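Local atomic coordinates of probable starch synthase 4, chloroplastic/amyloplastic (Arabidopsis thaliana, PDB entry 6GNE), a protein that is probably a plastid-targeted soluble starch synthase, a glycosyltransferase of the two-domain GT-B fold, held here with adenosine-5'-diphosphate and glycans bound. Residues A[153-157]-A[167-171]; A[10-16]-A[139-145]; A[172-177]-A[216-220]; A[69-73]-A[130-134]. One frame throughout, in Å; residues are numbered along the deposited sequence.

Contact 1 (A[153-157]-A[167-171]); sequences APLYW and SARIC. With GLC (alpha-D-glucopyranose), chain D.
Ile170 is the apolar hub. With chi1 and chi2 both m and its CA-CB bond toward the helix, it lays CD1 over one face of the Tyr156 ring, 3.9 Å from the centroid and 26° off the normal, a CH-pi contact. Ile170 CG2 lies 4.0 Å from Ala153 CB and Ile170 CG1 3.7 Å from Trp157 NE1. Helix 153-157 runs almost antiparallel to strand 169-171 (172°, axes 9.7 Å apart), with Ala153 CA 6.4 Å from Ile170 CA. In the Rossmann-like N-terminal domain of this GT-B fold, helix 152-160 leads through a loop into strand 169-174, on which it packs. Trp157 (chi1 m), a residue of a glycan pocket, sets one ring face against the glucose, Trp157 CZ3 to GLC O5 3.2 Å, and is also packed against the strand; its NE1 bonds weakly to Phe222 O. At the polar edge Tyr156, chi1 t, extends to the strand entrance, where Ala168 N donates to Tyr156 OH at 2.9 Å and 152°.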
loop_
_atom_site.group_PDB
_atom_site.type_symbol
_atom_site.label_atom_id
_atom_site.label_comp_id
_atom_site.label_asym_id
_atom_site.label_seq_id
_atom_site.Cartn_x
_atom_site.Cartn_y
_atom_site.Cartn_z
ATOM N N ALA A 153 11.446 10.776 12.703
ATOM C CA ALA A 153 12.913 10.634 12.707
ATOM C C ALA A 153 13.658 11.842 13.300
ATOM O O ALA A 153 14.384 11.669 14.266
ATOM C CB ALA A 153 13.441 10.292 11.310
ATOM N N PRO A 154 13.466 13.056 12.747
ATOM C CA PRO A 154 14.121 14.218 13.371
ATOM C C PRO A 154 13.591 14.549 14.775
ATOM O O PRO A 154 14.396 14.922 15.640
ATOM C CB PRO A 154 13.835 15.368 12.400
ATOM C CG PRO A 154 12.634 14.915 11.614
ATOM C CD PRO A 154 12.758 13.431 11.510
ATOM N N LEU A 155 12.284 14.403 15.003
ATOM C CA LEU A 155 11.707 14.557 16.339
ATOM C C LEU A 155 12.380 13.664 17.375
ATOM O O LEU A 155 12.810 14.151 18.446
ATOM C CB LEU A 155 10.196 14.320 16.330
ATOM C CG LEU A 155 9.362 15.492 15.772
ATOM C CD1 LEU A 155 7.915 15.108 15.518
ATOM C CD2 LEU A 155 9.404 16.683 16.706
ATOM N N TYR A 156 12.527 12.381 17.043
ATOM C CA TYR A 156 13.143 11.423 17.966
ATOM C C TYR A 156 14.541 11.861 18.388
ATOM O O TYR A 156 14.834 11.899 19.576
ATOM C CB TYR A 156 13.204 10.021 17.356
ATOM C CG TYR A 156 13.780 8.983 18.294
ATOM C CD1 TYR A 156 13.049 8.524 19.369
ATOM C CD2 TYR A 156 15.057 8.467 18.106
ATOM C CE1 TYR A 156 13.568 7.558 20.226
ATOM C CE2 TYR A 156 15.587 7.499 18.947
ATOM C CZ TYR A 156 14.842 7.048 20.004
ATOM O OH TYR A 156 15.355 6.103 20.858
ATOM N N TRP A 157 15.379 12.205 17.408
ATOM C CA TRP A 157 16.775 12.544 17.678
ATOM C C TRP A 157 16.940 13.914 18.345
ATOM O O TRP A 157 17.749 14.061 19.247
ATOM C CB TRP A 157 17.626 12.426 16.401
ATOM C CG TRP A 157 17.729 11.005 15.947
ATOM C CD1 TRP A 157 17.287 10.500 14.784
ATOM C CD2 TRP A 157 18.283 9.895 16.679
ATOM N NE1 TRP A 157 17.518 9.140 14.729
ATOM C CE2 TRP A 157 18.120 8.747 15.888
ATOM C CE3 TRP A 157 18.918 9.770 17.928
ATOM C CZ2 TRP A 157 18.564 7.478 16.289
ATOM C CZ3 TRP A 157 19.358 8.506 18.336
ATOM C CH2 TRP A 157 19.183 7.379 17.506
ATOM N N SER A 167 16.544 4.439 23.472
ATOM C CA SER A 167 16.653 2.985 23.282
ATOM C C SER A 167 16.579 2.523 21.798
ATOM O O SER A 167 17.146 1.483 21.439
ATOM C CB SER A 167 15.545 2.267 24.107
ATOM O OG SER A 167 14.219 2.577 23.656
ATOM N N ALA A 168 15.885 3.291 20.953
ATOM C CA ALA A 168 15.463 2.818 19.648
ATOM C C ALA A 168 16.349 3.243 18.492
ATOM O O ALA A 168 16.960 4.292 18.499
ATOM C CB ALA A 168 14.040 3.263 19.381
ATOM N N ARG A 169 16.404 2.371 17.499
ATOM C CA ARG A 169 16.788 2.706 16.132
ATOM C C ARG A 169 15.535 3.094 15.335
ATOM O O ARG A 169 14.460 2.531 15.555
ATOM C CB ARG A 169 17.379 1.486 15.445
ATOM C CG ARG A 169 18.868 1.447 15.292
ATOM C CD ARG A 169 19.597 1.144 16.570
ATOM N NE ARG A 169 20.150 2.364 17.127
ATOM C CZ ARG A 169 21.267 2.964 16.697
ATOM N NH1 ARG A 169 21.931 2.489 15.632
ATOM N NH2 ARG A 169 21.710 4.066 17.324
ATOM N N ILE A 170 15.711 4.003 14.377
ATOM C CA ILE A 170 14.614 4.483 13.534
ATOM C C ILE A 170 14.693 3.835 12.156
ATOM O O ILE A 170 15.749 3.839 11.501
ATOM C CB ILE A 170 14.609 6.030 13.411
ATOM C CG1 ILE A 170 14.675 6.702 14.801
ATOM C CG2 ILE A 170 13.378 6.522 12.654
ATOM C CD1 ILE A 170 13.643 6.207 15.780
ATOM N N CYS A 171 13.574 3.242 11.741
ATOM C CA CYS A 171 13.408 2.728 10.392
ATOM C C CYS A 171 12.350 3.579 9.711
ATOM O O CYS A 171 11.310 3.918 10.297
ATOM C CB CYS A 171 12.996 1.259 10.421
ATOM S SG CYS A 171 12.873 0.422 8.808
HETATM C C1 GLC D . 22.812 8.358 16.404
HETATM C C2 GLC D . 22.339 8.004 14.997
HETATM C C3 GLC D . 22.396 9.234 14.087
HETATM C C4 GLC D . 21.720 10.431 14.732
HETATM C C5 GLC D . 22.224 10.702 16.143
HETATM C C6 GLC D . 21.473 11.871 16.796
HETATM O O1 GLC D . 24.232 8.596 16.376
HETATM O O2 GLC D . 23.180 6.958 14.498
HETATM O O3 GLC D . 21.752 9.003 12.835
HETATM O O4 GLC D . 22.047 11.567 13.960
HETATM O O5 GLC D . 22.096 9.499 16.916
HETATM O O6 GLC D . 22.329 13.006 17.016
#

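Contact 2 (A[10-16]-A[139-145]); sequences LYVVHIA and PDIIHCH
Asp140, chi1 m, accepts from Tyr11 N through OD2 at 2.8 Å and 170°, tying the two strand entrances together. Tyr11 O in turn receives Ile141 N at 3.2 Å and, weakly, Asp140 N at 2.9 Å. The parallel pairing continues with Val13 N to Ile141 O 2.9 Å, His143 N to Val13 O 2.8 Å and Ile15 N to His143 O 3.0 Å, ending in a weak His145 N to Ile15 O bond of 3.4 Å. Strands 11-15 and 141-145 are extended, whereas Asp140 before the second is turned (-75/-37); the axes lie 4.7 Å apart at 20°, and Val12, Val13, His14 and Ile15 pair in order with Ile141, Ile142, His143 and Cys144. These adjacent parallel strands lie in the core sheet of the N-terminal Rossmann-like domain of a GT-B fold, flanked by strands 45-51 and 169-174. His14 and His143 lie on the face of Val12, and His145 at the strand end joins them: His14 ND1 and His145 NE2 share a hydrogen bond of 3.1 Å, and His143 CB sits over the His14 ring, 3.9 Å from its centroid. His143 (chi1 t) reaches Tyr494 through ND1, and His145 ND1 pairs with His175. On the face of Val13 and Ile15, Ile15 CD1 meets Ile142 CG2 at 3.6 Å. Pro139 CB lies 3.9 Å from Val13 CG2 and over the Tyr11 ring, 4.2 Å from its centroid.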
loop_
_atom_site.group_PDB
_atom_site.type_symbol
_atom_site.label_atom_id
_atom_site.label_comp_id
_atom_site.label_asym_id
_atom_site.label_seq_id
_atom_site.Cartn_x
_atom_site.Cartn_y
_atom_site.Cartn_z
ATOM N N LEU A 10 12.767 -8.577 19.610
ATOM C CA LEU A 10 12.724 -7.117 19.648
ATOM C C LEU A 10 11.345 -6.571 19.969
ATOM O O LEU A 10 10.338 -7.220 19.727
ATOM C CB LEU A 10 13.177 -6.539 18.315
ATOM C CG LEU A 10 14.574 -6.988 17.875
ATOM C CD1 LEU A 10 14.831 -6.517 16.461
ATOM C CD2 LEU A 10 15.652 -6.515 18.834
ATOM N N TYR A 11 11.336 -5.357 20.521
ATOM C CA TYR A 11 10.136 -4.577 20.739
ATOM C C TYR A 11 10.105 -3.509 19.627
ATOM O O TYR A 11 10.948 -2.599 19.581
ATOM C CB TYR A 11 10.140 -3.971 22.144
ATOM C CG TYR A 11 8.997 -3.005 22.481
ATOM C CD1 TYR A 11 7.795 -2.983 21.753
ATOM C CD2 TYR A 11 9.117 -2.130 23.561
ATOM C CE1 TYR A 11 6.767 -2.109 22.095
ATOM C CE2 TYR A 11 8.110 -1.243 23.892
ATOM C CZ TYR A 11 6.936 -1.242 23.172
ATOM O OH TYR A 11 5.954 -0.361 23.495
ATOM N N VAL A 12 9.126 -3.659 18.735
ATOM C CA VAL A 12 9.015 -2.878 17.507
ATOM C C VAL A 12 7.710 -2.089 17.514
ATOM O O VAL A 12 6.628 -2.677 17.584
ATOM C CB VAL A 12 8.992 -3.829 16.299
ATOM C CG1 VAL A 12 8.982 -3.047 14.998
ATOM C CG2 VAL A 12 10.160 -4.808 16.369
ATOM N N VAL A 13 7.817 -0.768 17.427
ATOM C CA VAL A 13 6.638 0.091 17.284
ATOM C C VAL A 13 6.527 0.672 15.863
ATOM O O VAL A 13 7.494 1.198 15.333
ATOM C CB VAL A 13 6.629 1.219 18.323
ATOM C CG1 VAL A 13 5.367 2.068 18.201
ATOM C CG2 VAL A 13 6.663 0.620 19.713
ATOM N N HIS A 14 5.354 0.538 15.250
ATOM C CA HIS A 14 5.080 1.120 13.925
ATOM C C HIS A 14 4.182 2.317 14.120
ATOM O O HIS A 14 3.140 2.218 14.751
ATOM C CB HIS A 14 4.401 0.118 12.991
ATOM C CG HIS A 14 5.301 -0.957 12.510
ATOM N ND1 HIS A 14 5.840 -0.961 11.249
ATOM C CD2 HIS A 14 5.787 -2.057 13.132
ATOM C CE1 HIS A 14 6.624 -2.018 11.114
ATOM N NE2 HIS A 14 6.610 -2.700 12.246
ATOM N N ILE A 15 4.581 3.446 13.568
ATOM C CA ILE A 15 3.767 4.645 13.611
ATOM C C ILE A 15 3.396 4.907 12.158
ATOM O O ILE A 15 4.275 5.021 11.313
ATOM C CB ILE A 15 4.559 5.839 14.206
ATOM C CG1 ILE A 15 4.948 5.529 15.658
ATOM C CG2 ILE A 15 3.775 7.139 14.117
ATOM C CD1 ILE A 15 6.033 6.446 16.216
ATOM N N ALA A 16 2.102 4.996 11.872
ATOM C CA ALA A 16 1.629 5.178 10.507
ATOM C C ALA A 16 0.269 5.814 10.485
ATOM O O ALA A 16 -0.436 5.825 11.505
ATOM C CB ALA A 16 1.577 3.826 9.810
ATOM N N PRO A 139 11.196 0.973 23.185
ATOM C CA PRO A 139 11.327 0.125 22.000
ATOM C C PRO A 139 12.751 0.067 21.449
ATOM O O PRO A 139 13.495 1.037 21.522
ATOM C CB PRO A 139 10.360 0.771 20.985
ATOM C CG PRO A 139 10.240 2.181 21.432
ATOM C CD PRO A 139 10.353 2.159 22.920
ATOM N N ASP A 140 13.089 -1.091 20.910
ATOM C CA ASP A 140 14.327 -1.300 20.203
ATOM C C ASP A 140 14.278 -0.666 18.818
ATOM O O ASP A 140 15.303 -0.178 18.348
ATOM C CB ASP A 140 14.592 -2.797 20.032
ATOM C CG ASP A 140 14.663 -3.554 21.363
ATOM O OD1 ASP A 140 15.557 -3.276 22.200
ATOM O OD2 ASP A 140 13.819 -4.459 21.542
ATOM N N ILE A 141 13.099 -0.735 18.158
ATOM C CA ILE A 141 12.862 -0.219 16.788
ATOM C C ILE A 141 11.609 0.609 16.782
ATOM O O ILE A 141 10.591 0.183 17.286
ATOM C CB ILE A 141 12.629 -1.349 15.764
ATOM C CG1 ILE A 141 13.857 -2.248 15.613
ATOM C CG2 ILE A 141 12.213 -0.787 14.395
ATOM C CD1 ILE A 141 15.068 -1.618 14.931
ATOM N N ILE A 142 11.684 1.792 16.199
ATOM C CA ILE A 142 10.507 2.570 15.836
ATOM C C ILE A 142 10.557 2.642 14.303
ATOM O O ILE A 142 11.552 3.133 13.702
ATOM C CB ILE A 142 10.452 3.977 16.513
ATOM C CG1 ILE A 142 10.326 3.821 18.031
ATOM C CG2 ILE A 142 9.268 4.792 16.010
ATOM C CD1 ILE A 142 10.626 5.081 18.815
ATOM N N HIS A 143 9.490 2.128 13.680
ATOM C CA HIS A 143 9.388 2.052 12.234
ATOM C C HIS A 143 8.298 3.010 11.784
ATOM O O HIS A 143 7.152 2.803 12.098
ATOM C CB HIS A 143 9.090 0.607 11.846
ATOM C CG HIS A 143 9.267 0.310 10.395
ATOM N ND1 HIS A 143 9.467 -0.963 9.928
ATOM C CD2 HIS A 143 9.293 1.117 9.304
ATOM C CE1 HIS A 143 9.569 -0.940 8.608
ATOM N NE2 HIS A 143 9.475 0.314 8.207
ATOM N N CYS A 144 8.646 4.059 11.055
ATOM C CA CYS A 144 7.642 4.991 10.558
ATOM C C CYS A 144 7.417 4.879 9.030
ATOM O O CYS A 144 8.257 4.348 8.311
ATOM C CB CYS A 144 7.981 6.412 11.011
ATOM S SG CYS A 144 9.575 7.088 10.481
ATOM N N HIS A 145 6.267 5.351 8.549
ATOM C CA HIS A 145 5.814 5.143 7.141
ATOM C C HIS A 145 5.386 6.424 6.411
ATOM O O HIS A 145 4.472 7.128 6.840
ATOM C CB HIS A 145 4.684 4.143 7.141
ATOM C CG HIS A 145 5.072 2.839 7.754
ATOM N ND1 HIS A 145 5.487 1.757 6.999
ATOM C CD2 HIS A 145 5.196 2.464 9.048
ATOM C CE1 HIS A 145 5.796 0.756 7.805
ATOM N NE2 HIS A 145 5.637 1.163 9.053
#

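Contact 3 (A[172-177]-A[216-220]); sequences FTCHNF and VKGAI. With AC1 (4,6-dideoxy-4-{[(1S,4R,5S,6S)-4,5,6-trihydroxy-3-(hydroxymethyl)cyclohex-2-en-1-yl]amino}-alpha-D-glucopyranose), chain C.
A methyl group set almost squarely on a phenyl ring distinguishes this contact: Ala219 CB stands 3.4 Å from the centroid of the Phe172 ring and only 8° off its normal, a close CH-pi contact. Phe172, chi1 t and chi2 67°, points from strand 172-174 toward helix 216-220; Phe172 CA and Ala219 CA are 6.4 Å apart. The axes cross at -138° with a closest approach of 9.2 Å. Val216, one helical turn before Ile220, wedges CG1 among three side chains: 4.0 Å from Phe172 CE2 at the ring edge, 4.3 Å from Cys174 SG and 4.1 Å from Phe177 CD1. Phe177 (chi1 m), in the loop after the strand, brings CE1 to 4.1 Å from Ile220 CD1. The arrangement is a helix packed on the core sheet of the N-terminal GT-B domain, with the end of a parallel strand opening into the ligand cleft. There His175, chi1 m, donates from ND1 to AC1 O6B at 2.7 Å and 163°, its NE2 being paired with His145, and Asp146 also bonds AC1. Between these two segments the contacts are apolar, whereas the polar group that bonds the ligand lies in the adjoining loop.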
loop_
_atom_site.group_PDB
_atom_site.type_symbol
_atom_site.label_atom_id
_atom_site.label_comp_id
_atom_site.label_asym_id
_atom_site.label_seq_id
_atom_site.Cartn_x
_atom_site.Cartn_y
_atom_site.Cartn_z
ATOM N N PHE A 172 12.639 3.955 8.471
ATOM C CA PHE A 172 11.673 4.683 7.634
ATOM C C PHE A 172 11.415 3.941 6.337
ATOM O O PHE A 172 12.346 3.600 5.628
ATOM C CB PHE A 172 12.188 6.079 7.336
ATOM C CG PHE A 172 11.312 6.843 6.410
ATOM C CD1 PHE A 172 10.058 7.222 6.800
ATOM C CD2 PHE A 172 11.751 7.214 5.156
ATOM C CE1 PHE A 172 9.232 7.934 5.963
ATOM C CE2 PHE A 172 10.946 7.946 4.306
ATOM C CZ PHE A 172 9.676 8.300 4.716
ATOM N N THR A 173 10.160 3.659 6.045
ATOM C CA THR A 173 9.782 3.099 4.752
ATOM C C THR A 173 9.038 4.196 3.959
ATOM O O THR A 173 8.069 4.755 4.469
ATOM C CB THR A 173 8.937 1.834 4.935
ATOM O OG1 THR A 173 9.717 0.832 5.585
ATOM C CG2 THR A 173 8.432 1.286 3.587
ATOM N N CYS A 174 9.525 4.528 2.754
ATOM C CA CYS A 174 8.713 5.308 1.781
ATOM C C CYS A 174 8.087 4.370 0.768
ATOM O O CYS A 174 8.814 3.666 0.021
ATOM C CB CYS A 174 9.519 6.396 1.052
ATOM S SG CYS A 174 8.435 7.535 0.140
ATOM N N HIS A 175 6.756 4.364 0.770
ATOM C CA HIS A 175 5.937 3.505 -0.096
ATOM C C HIS A 175 5.599 4.182 -1.463
ATOM O O HIS A 175 5.088 3.521 -2.398
ATOM C CB HIS A 175 4.624 3.160 0.597
ATOM C CG HIS A 175 4.770 2.402 1.874
ATOM N ND1 HIS A 175 4.351 1.099 2.005
ATOM C CD2 HIS A 175 5.208 2.781 3.095
ATOM C CE1 HIS A 175 4.565 0.696 3.241
ATOM N NE2 HIS A 175 5.093 1.695 3.919
ATOM N N ASN A 176 5.833 5.488 -1.563
ATOM C CA ASN A 176 5.763 6.211 -2.836
ATOM C C ASN A 176 6.488 7.542 -2.716
ATOM O O ASN A 176 5.993 8.460 -2.063
ATOM C CB ASN A 176 4.283 6.424 -3.270
ATOM C CG ASN A 176 4.144 7.070 -4.652
ATOM O OD1 ASN A 176 5.128 7.417 -5.280
ATOM N ND2 ASN A 176 2.919 7.235 -5.118
ATOM N N PHE A 177 7.646 7.652 -3.368
ATOM C CA PHE A 177 8.471 8.888 -3.305
ATOM C C PHE A 177 7.866 10.075 -4.050
ATOM O O PHE A 177 8.403 11.158 -4.030
ATOM C CB PHE A 177 9.887 8.638 -3.816
ATOM C CG PHE A 177 10.763 7.876 -2.860
ATOM C CD1 PHE A 177 11.424 8.518 -1.839
ATOM C CD2 PHE A 177 10.957 6.507 -3.011
ATOM C CE1 PHE A 177 12.235 7.814 -0.967
ATOM C CE2 PHE A 177 11.792 5.803 -2.164
ATOM C CZ PHE A 177 12.430 6.452 -1.131
ATOM N N VAL A 216 10.151 13.772 3.824
ATOM C CA VAL A 216 10.736 12.508 3.394
ATOM C C VAL A 216 12.256 12.621 3.336
ATOM O O VAL A 216 12.946 11.686 3.721
ATOM C CB VAL A 216 10.140 12.028 2.051
ATOM C CG1 VAL A 216 10.873 10.799 1.511
ATOM C CG2 VAL A 216 8.668 11.695 2.234
ATOM N N LYS A 217 12.772 13.762 2.900
ATOM C CA LYS A 217 14.221 13.989 2.918
ATOM C C LYS A 217 14.821 13.972 4.329
ATOM O O LYS A 217 15.920 13.445 4.543
ATOM C CB LYS A 217 14.589 15.307 2.255
ATOM C CG LYS A 217 16.088 15.458 2.189
ATOM C CD LYS A 217 16.614 16.191 0.999
ATOM C CE LYS A 217 16.842 17.642 1.270
ATOM N NZ LYS A 217 18.072 18.118 0.586
ATOM N N GLY A 218 14.108 14.568 5.283
ATOM C CA GLY A 218 14.488 14.471 6.689
ATOM C C GLY A 218 14.481 13.057 7.223
ATOM O O GLY A 218 15.334 12.713 8.021
ATOM N N ALA A 219 13.528 12.236 6.799
ATOM C CA ALA A 219 13.495 10.840 7.245
ATOM C C ALA A 219 14.589 10.007 6.621
ATOM O O ALA A 219 15.083 9.091 7.262
ATOM C CB ALA A 219 12.156 10.227 6.993
ATOM N N ILE A 220 14.992 10.319 5.388
ATOM C CA ILE A 220 16.107 9.591 4.787
ATOM C C ILE A 220 17.378 9.883 5.587
ATOM O O ILE A 220 18.162 9.002 5.872
ATOM C CB ILE A 220 16.296 9.911 3.302
ATOM C CG1 ILE A 220 15.128 9.353 2.465
ATOM C CG2 ILE A 220 17.632 9.379 2.772
ATOM C CD1 ILE A 220 14.878 10.114 1.161
HETATM C C1 AC1 C . -0.787 7.063 0.277
HETATM O O2 AC1 C . 1.518 7.592 0.816
HETATM C C2 AC1 C . 0.639 6.524 0.425
HETATM C C4A AC1 C . 2.683 0.307 -2.957
HETATM C C3 AC1 C . 1.108 5.812 -0.854
HETATM O O3 AC1 C . 2.416 5.295 -0.593
HETATM C C4 AC1 C . 0.112 4.712 -1.233
HETATM N N4A AC1 C . 0.498 3.905 -2.405
HETATM C C5 AC1 C . -1.235 5.413 -1.428
HETATM O O5 AC1 C . -1.640 6.020 -0.198
HETATM C C6 AC1 C . -2.362 4.467 -1.805
HETATM C C1B AC1 C . 1.705 3.070 -2.477
HETATM C C2B AC1 C . 2.046 2.570 -3.904
HETATM O O2B AC1 C . 1.265 3.203 -4.936
HETATM C C3B AC1 C . 1.978 1.056 -4.078
HETATM O O3B AC1 C . 2.709 0.750 -5.262
HETATM O O4 AC1 C . 2.491 -1.096 -3.142
HETATM C C5B AC1 C . 2.209 0.759 -1.608
HETATM C C7B AC1 C . 1.714 1.986 -1.417
HETATM C C6B AC1 C . 2.349 -0.165 -0.420
HETATM O O6B AC1 C . 3.730 -0.446 -0.158
#

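Contact 4 (A[69-73]-A[130-134]); sequences TVVES and ELLLQ
Glu130 opens the helical segment with its CA-CB bond toward the strand. Its chi1 t places Glu130 CG against the strand backbone, 3.1 Å from Glu72 O, and 4.0 Å from Val71 CG1; the aliphatic part of the acid thus does the packing, while its OE2 is engaged by Tyr160 OH. Leu131 (t, p) follows on the flank: Leu131 N lies 4.1 Å from Val71 CG1, and Leu131 CD1 4.5 Å from Val71 CG2. The CA atoms of Val71 and Leu131 are 6.4 Å apart. Here the last turn of helix 117-134 crosses strand 69-73 at 123°, axes 8.6 Å apart, so the helix packs on the antiparallel extension that strands 64-75 and 78-89 add to the parallel core of the N-terminal GT-B domain. Val71, extended and with chi1 t, is the buried centre, its side chain also touching Ile84. One turn beyond Glu130 comes Gln134, chi1 m and chi2 t, with Gln134 N bonded to Glu130 O at 2.9 Å. Gln134 OE1 lies 3.7 Å from Val71 CG1. Gln134 NE2 donates to Glu130 OE1 at 3.3 Å and 160°, and makes a weak bond to Glu72 O of 3.1 Å and 129°.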
loop_
_atom_site.group_PDB
_atom_site.type_symbol
_atom_site.label_atom_id
_atom_site.label_comp_id
_atom_site.label_asym_id
_atom_site.label_seq_id
_atom_site.Cartn_x
_atom_site.Cartn_y
_atom_site.Cartn_z
ATOM N N THR A 69 -5.660 7.584 31.369
ATOM C CA THR A 69 -4.495 8.452 31.180
ATOM C C THR A 69 -4.637 9.365 29.953
ATOM O O THR A 69 -4.628 8.890 28.819
ATOM C CB THR A 69 -3.172 7.642 31.002
ATOM O OG1 THR A 69 -3.482 6.304 30.597
ATOM C CG2 THR A 69 -2.310 7.624 32.278
ATOM N N VAL A 70 -4.754 10.672 30.195
ATOM C CA VAL A 70 -4.637 11.679 29.130
ATOM C C VAL A 70 -3.125 11.923 28.881
ATOM O O VAL A 70 -2.316 11.817 29.804
ATOM C CB VAL A 70 -5.424 12.977 29.472
ATOM C CG1 VAL A 70 -5.292 14.016 28.365
ATOM C CG2 VAL A 70 -6.901 12.659 29.721
ATOM N N VAL A 71 -2.749 12.190 27.624
ATOM C CA VAL A 71 -1.355 12.457 27.254
ATOM C C VAL A 71 -1.281 13.841 26.611
ATOM O O VAL A 71 -1.837 14.076 25.520
ATOM C CB VAL A 71 -0.760 11.375 26.324
ATOM C CG1 VAL A 71 0.616 11.790 25.820
ATOM C CG2 VAL A 71 -0.677 10.038 27.051
ATOM N N GLU A 72 -0.593 14.742 27.314
ATOM C CA GLU A 72 -0.383 16.106 26.849
ATOM C C GLU A 72 0.725 16.115 25.807
ATOM O O GLU A 72 1.763 15.484 26.003
ATOM C CB GLU A 72 -0.029 17.033 28.015
ATOM C CG GLU A 72 -1.112 17.083 29.082
ATOM C CD GLU A 72 -1.270 18.460 29.695
ATOM O OE1 GLU A 72 -2.386 19.022 29.581
ATOM O OE2 GLU A 72 -0.288 18.972 30.277
ATOM N N SER A 73 0.492 16.822 24.705
ATOM C CA SER A 73 1.384 16.845 23.541
ATOM C C SER A 73 1.631 18.277 23.087
ATOM O O SER A 73 0.744 19.118 23.201
ATOM C CB SER A 73 0.723 16.053 22.417
ATOM O OG SER A 73 1.484 16.062 21.244
ATOM N N GLU A 130 5.335 11.271 22.126
ATOM C CA GLU A 130 4.919 11.675 23.468
ATOM C C GLU A 130 4.217 10.533 24.207
ATOM O O GLU A 130 4.518 10.274 25.342
ATOM C CB GLU A 130 4.011 12.904 23.361
ATOM C CG GLU A 130 3.926 13.762 24.598
ATOM C CD GLU A 130 5.258 14.325 24.995
ATOM O OE1 GLU A 130 5.804 13.863 26.011
ATOM O OE2 GLU A 130 5.769 15.237 24.270
ATOM N N LEU A 131 3.330 9.827 23.534
ATOM C CA LEU A 131 2.696 8.652 24.125
ATOM C C LEU A 131 3.735 7.627 24.551
ATOM O O LEU A 131 3.626 7.067 25.635
ATOM C CB LEU A 131 1.662 8.024 23.172
ATOM C CG LEU A 131 1.188 6.574 23.398
ATOM C CD1 LEU A 131 0.424 6.400 24.713
ATOM C CD2 LEU A 131 0.347 6.128 22.211
ATOM N N LEU A 132 4.739 7.381 23.717
ATOM C CA LEU A 132 5.818 6.436 24.074
ATOM C C LEU A 132 6.609 6.856 25.338
ATOM O O LEU A 132 6.782 6.054 26.283
ATOM C CB LEU A 132 6.767 6.206 22.890
ATOM C CG LEU A 132 6.181 5.426 21.715
ATOM C CD1 LEU A 132 7.186 5.330 20.585
ATOM C CD2 LEU A 132 5.704 4.039 22.132
ATOM N N LEU A 133 7.062 8.112 25.331
ATOM C CA LEU A 133 7.801 8.688 26.447
ATOM C C LEU A 133 6.976 8.529 27.716
ATOM O O LEU A 133 7.413 7.890 28.662
ATOM C CB LEU A 133 8.115 10.168 26.177
ATOM C CG LEU A 133 8.805 10.984 27.287
ATOM C CD1 LEU A 133 10.240 10.514 27.561
ATOM C CD2 LEU A 133 8.785 12.476 26.965
ATOM N N GLN A 134 5.763 9.066 27.703
ATOM C CA GLN A 134 4.918 9.123 28.907
ATOM C C GLN A 134 4.459 7.777 29.472
ATOM O O GLN A 134 4.077 7.737 30.621
ATOM C CB GLN A 134 3.720 10.079 28.711
ATOM C CG GLN A 134 4.146 11.549 28.786
ATOM C CD GLN A 134 2.999 12.549 28.719
ATOM O OE1 GLN A 134 1.899 12.321 29.265
ATOM N NE2 GLN A 134 3.251 13.673 28.037
#

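In the fold
Strand 11-15 begins the fold, and contact 2 closes a long loop by bringing strand 141-145 beside it after more than 120 residues. Within that loop, contact 4 joins the antiparallel extension to the end of helix 117-134, whose Leu132 packs on Ile142 and Val13 of contact 2. No contacts cross. Contact 1 then closes a short loop from helix 152-160 into strand 169-174, the next strand of the sheet, where Ser167 OG bonds Pro139 O. Contact 3 follows in series on the same strand and fastens helix 215-222; Ala219 touches Ala153, joining the two helices. Thr173 and His143 bond between contacts 3 and 2, about 15 Å apart between centres.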